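Local coordinates for protein Phthiocerol/phthiodiolone dimycocerosyl transferase (Mycobacterium tuberculosis, PDB 1Q9J) that probably catalyses the final step of phthiocerol dimycocerosate synthesis, esterifying the diol with mycocerosic acids taken directly from the carrier domain of mycocerosic acid synthase, at residues Gly206-Trp217 against Asp363-Ile372. Numbering follows the deposited sequence.
Sequences GLPQAVPVTRLW and DIKGQFYCSI
Ala-210 and Tyr-369 lie where the two backbones run close, with CA atoms 4.2 Å apart; toward Trp-217 and Asp-363 the chains splay, and strands 213-216 and 363-368, at 152° between their directions, keep axes 8.8 Å apart at closest. Two backbone hydrogen bonds tie the near end, Gln-209 N to Cys-370 O (3.2 Å) and Val-211 N to Phe-368 O (3.1 Å). Ala-210 sits over one face of the Tyr-369 ring, its CA forming a CH-pi contact. In Val-211, chi1 of -173° sets CG1 anti to the backbone N and CG2 anti to the carbonyl carbon, where CG2 meets Cys-370 SG and Phe-368 CB. The strands edge different sheets, beside 387-393 and 23-31; in this CoA-dependent acyltransferase fold the contact probably joins the two related domains. Phe-368 lies near His-124, the probable proton acceptor. Where the strands diverge, Arg-215 reaches across: NH2 makes a salt bridge to Asp-363 OD1 (2.7 Å), in the guanidinium plane although the carboxylate is turned 64° from it, and NH1 donates to Ile-364 O (3.2 Å). Glu-391 OE1 makes a second salt bridge, to NH1. Lys-365 CG packs over one guanidinium face, while its NZ completes the network with a salt bridge to Asp-363 OD2 (2.7 Å).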
# COMPACT_ATOMS: atom_id res chain seq x y z
N GLY A 206 -16.13 -14.25 1.17
CA GLY A 206 -17.35 -13.68 0.62
C GLY A 206 -17.20 -12.20 0.31
O GLY A 206 -16.13 -11.62 0.49
N LEU A 207 -18.29 -11.59 -0.16
CA LEU A 207 -18.30 -10.17 -0.49
C LEU A 207 -17.39 -9.37 0.44
O LEU A 207 -17.39 -9.57 1.67
CB LEU A 207 -19.73 -9.63 -0.45
CG LEU A 207 -20.72 -10.27 0.53
CD1 LEU A 207 -20.47 -9.74 1.94
CD2 LEU A 207 -22.15 -9.94 0.11
N PRO A 208 -16.57 -8.48 -0.14
CA PRO A 208 -15.60 -7.61 0.54
C PRO A 208 -16.25 -6.38 1.13
O PRO A 208 -17.13 -5.79 0.51
CB PRO A 208 -14.63 -7.23 -0.58
CG PRO A 208 -14.88 -8.24 -1.67
CD PRO A 208 -16.36 -8.42 -1.59
N GLN A 209 -15.83 -6.00 2.33
CA GLN A 209 -16.37 -4.81 2.99
C GLN A 209 -15.21 -3.86 3.35
O GLN A 209 -14.15 -4.31 3.79
CB GLN A 209 -17.16 -5.19 4.27
CG GLN A 209 -18.30 -6.25 4.11
CD GLN A 209 -19.58 -5.71 3.46
OE1 GLN A 209 -20.16 -4.72 3.91
NE2 GLN A 209 -20.04 -6.40 2.41
N ALA A 210 -15.42 -2.56 3.16
CA ALA A 210 -14.43 -1.53 3.45
C ALA A 210 -13.76 -1.76 4.80
O ALA A 210 -14.39 -2.28 5.71
CB ALA A 210 -15.08 -0.15 3.43
N VAL A 211 -12.50 -1.38 4.92
CA VAL A 211 -11.80 -1.55 6.19
C VAL A 211 -11.79 -0.20 6.92
O VAL A 211 -11.49 0.84 6.32
CB VAL A 211 -10.34 -2.05 5.97
CG1 VAL A 211 -9.67 -2.38 7.29
CG2 VAL A 211 -10.35 -3.26 5.07
N PRO A 212 -12.16 -0.19 8.21
CA PRO A 212 -12.15 1.10 8.91
C PRO A 212 -10.76 1.73 8.83
O PRO A 212 -9.75 1.03 9.00
CB PRO A 212 -12.57 0.72 10.33
CG PRO A 212 -12.21 -0.74 10.45
CD PRO A 212 -12.58 -1.28 9.10
N VAL A 213 -10.72 3.03 8.56
CA VAL A 213 -9.47 3.78 8.46
C VAL A 213 -9.52 5.10 9.20
O VAL A 213 -10.27 6.01 8.81
CB VAL A 213 -9.10 4.15 7.00
CG1 VAL A 213 -7.78 4.92 6.99
CG2 VAL A 213 -9.01 2.90 6.13
N THR A 214 -8.70 5.22 10.24
CA THR A 214 -8.62 6.46 11.02
C THR A 214 -7.47 7.28 10.45
O THR A 214 -6.47 6.73 10.01
CB THR A 214 -8.30 6.20 12.48
OG1 THR A 214 -9.35 5.42 13.06
CG2 THR A 214 -8.19 7.52 13.22
N ARG A 215 -7.60 8.59 10.48
CA ARG A 215 -6.55 9.41 9.92
C ARG A 215 -6.36 10.74 10.65
O ARG A 215 -7.32 11.48 10.89
CB ARG A 215 -6.86 9.60 8.44
CG ARG A 215 -5.99 10.55 7.67
CD ARG A 215 -5.99 10.13 6.22
NE ARG A 215 -6.12 11.24 5.29
CZ ARG A 215 -5.96 11.13 3.98
NH1 ARG A 215 -5.67 9.95 3.43
NH2 ARG A 215 -6.12 12.19 3.20
N LEU A 216 -5.11 11.03 11.03
CA LEU A 216 -4.76 12.26 11.74
C LEU A 216 -3.71 13.02 10.95
O LEU A 216 -2.79 12.41 10.43
CB LEU A 216 -4.18 11.95 13.12
CG LEU A 216 -5.15 11.29 14.08
CD1 LEU A 216 -4.46 10.99 15.40
CD2 LEU A 216 -6.33 12.22 14.28
N TRP A 217 -3.85 14.34 10.88
CA TRP A 217 -2.89 15.16 10.15
C TRP A 217 -1.90 15.90 11.05
O TRP A 217 -1.85 15.70 12.27
CB TRP A 217 -3.61 16.19 9.28
CG TRP A 217 -4.28 15.63 8.08
CD1 TRP A 217 -5.29 14.71 8.06
CD2 TRP A 217 -4.01 15.97 6.72
NE1 TRP A 217 -5.66 14.46 6.76
CE2 TRP A 217 -4.89 15.22 5.92
CE3 TRP A 217 -3.11 16.84 6.09
CZ2 TRP A 217 -4.90 15.31 4.51
CZ3 TRP A 217 -3.12 16.93 4.69
CH2 TRP A 217 -4.01 16.17 3.92
N ASP A 363 -7.47 16.35 -2.01
CA ASP A 363 -7.13 15.34 -1.03
C ASP A 363 -6.97 13.97 -1.68
O ASP A 363 -7.54 13.71 -2.74
CB ASP A 363 -8.20 15.28 0.06
CG ASP A 363 -7.78 14.47 1.25
OD1 ASP A 363 -6.57 14.11 1.30
OD2 ASP A 363 -8.63 14.19 2.13
N ILE A 364 -6.17 13.11 -1.06
CA ILE A 364 -5.93 11.77 -1.57
C ILE A 364 -5.96 10.77 -0.43
O ILE A 364 -5.02 10.69 0.36
CB ILE A 364 -4.56 11.70 -2.29
CG1 ILE A 364 -4.67 12.31 -3.68
CG2 ILE A 364 -4.07 10.26 -2.36
CD1 ILE A 364 -3.38 12.31 -4.48
N LYS A 365 -7.04 10.00 -0.34
CA LYS A 365 -7.18 9.00 0.72
C LYS A 365 -7.09 7.59 0.17
O LYS A 365 -7.61 7.29 -0.90
CB LYS A 365 -8.53 9.16 1.45
CG LYS A 365 -8.84 10.56 1.96
CD LYS A 365 -10.18 10.60 2.68
CE LYS A 365 -10.65 12.04 2.93
NZ LYS A 365 -10.83 12.79 1.64
N GLY A 366 -6.42 6.71 0.91
CA GLY A 366 -6.29 5.34 0.48
C GLY A 366 -6.99 4.44 1.46
O GLY A 366 -6.99 4.69 2.67
N GLN A 367 -7.61 3.39 0.95
CA GLN A 367 -8.32 2.48 1.83
C GLN A 367 -8.38 1.10 1.21
O GLN A 367 -8.30 0.96 -0.01
CB GLN A 367 -9.73 3.00 2.09
CG GLN A 367 -10.57 2.12 3.01
CD GLN A 367 -11.93 2.72 3.30
OE1 GLN A 367 -12.65 2.25 4.19
NE2 GLN A 367 -12.30 3.77 2.56
N PHE A 368 -8.52 0.10 2.06
CA PHE A 368 -8.61 -1.28 1.60
C PHE A 368 -10.05 -1.75 1.66
O PHE A 368 -10.89 -1.15 2.33
CB PHE A 368 -7.74 -2.18 2.47
CG PHE A 368 -6.28 -1.82 2.46
CD1 PHE A 368 -5.60 -1.61 3.66
CD2 PHE A 368 -5.58 -1.71 1.26
CE1 PHE A 368 -4.26 -1.29 3.66
CE2 PHE A 368 -4.23 -1.38 1.26
CZ PHE A 368 -3.57 -1.17 2.46
N TYR A 369 -10.34 -2.85 0.96
CA TYR A 369 -11.67 -3.43 0.97
C TYR A 369 -11.59 -4.94 1.04
O TYR A 369 -12.31 -5.61 0.32
CB TYR A 369 -12.46 -3.05 -0.28
CG TYR A 369 -13.04 -1.67 -0.24
CD1 TYR A 369 -12.23 -0.54 -0.38
CD2 TYR A 369 -14.42 -1.47 -0.07
CE1 TYR A 369 -12.77 0.74 -0.37
CE2 TYR A 369 -14.97 -0.19 -0.06
CZ TYR A 369 -14.13 0.91 -0.21
OH TYR A 369 -14.65 2.18 -0.21
N CYS A 370 -10.72 -5.48 1.88
CA CYS A 370 -10.64 -6.92 1.98
C CYS A 370 -11.97 -7.46 2.54
O CYS A 370 -12.79 -6.70 3.06
CB CYS A 370 -9.47 -7.32 2.87
SG CYS A 370 -9.34 -6.39 4.38
N SER A 371 -12.18 -8.77 2.42
CA SER A 371 -13.42 -9.36 2.91
C SER A 371 -13.47 -9.34 4.44
O SER A 371 -12.44 -9.49 5.09
CB SER A 371 -13.59 -10.79 2.38
OG SER A 371 -12.58 -11.66 2.86
N ILE A 372 -14.66 -9.12 4.99
CA ILE A 372 -14.88 -9.07 6.44
C ILE A 372 -14.03 -10.12 7.17
O ILE A 372 -13.66 -11.14 6.59
CB ILE A 372 -16.40 -9.31 6.79
CG1 ILE A 372 -17.20 -8.02 6.59
CG2 ILE A 372 -16.57 -9.83 8.21
CD1 ILE A 372 -16.93 -6.94 7.64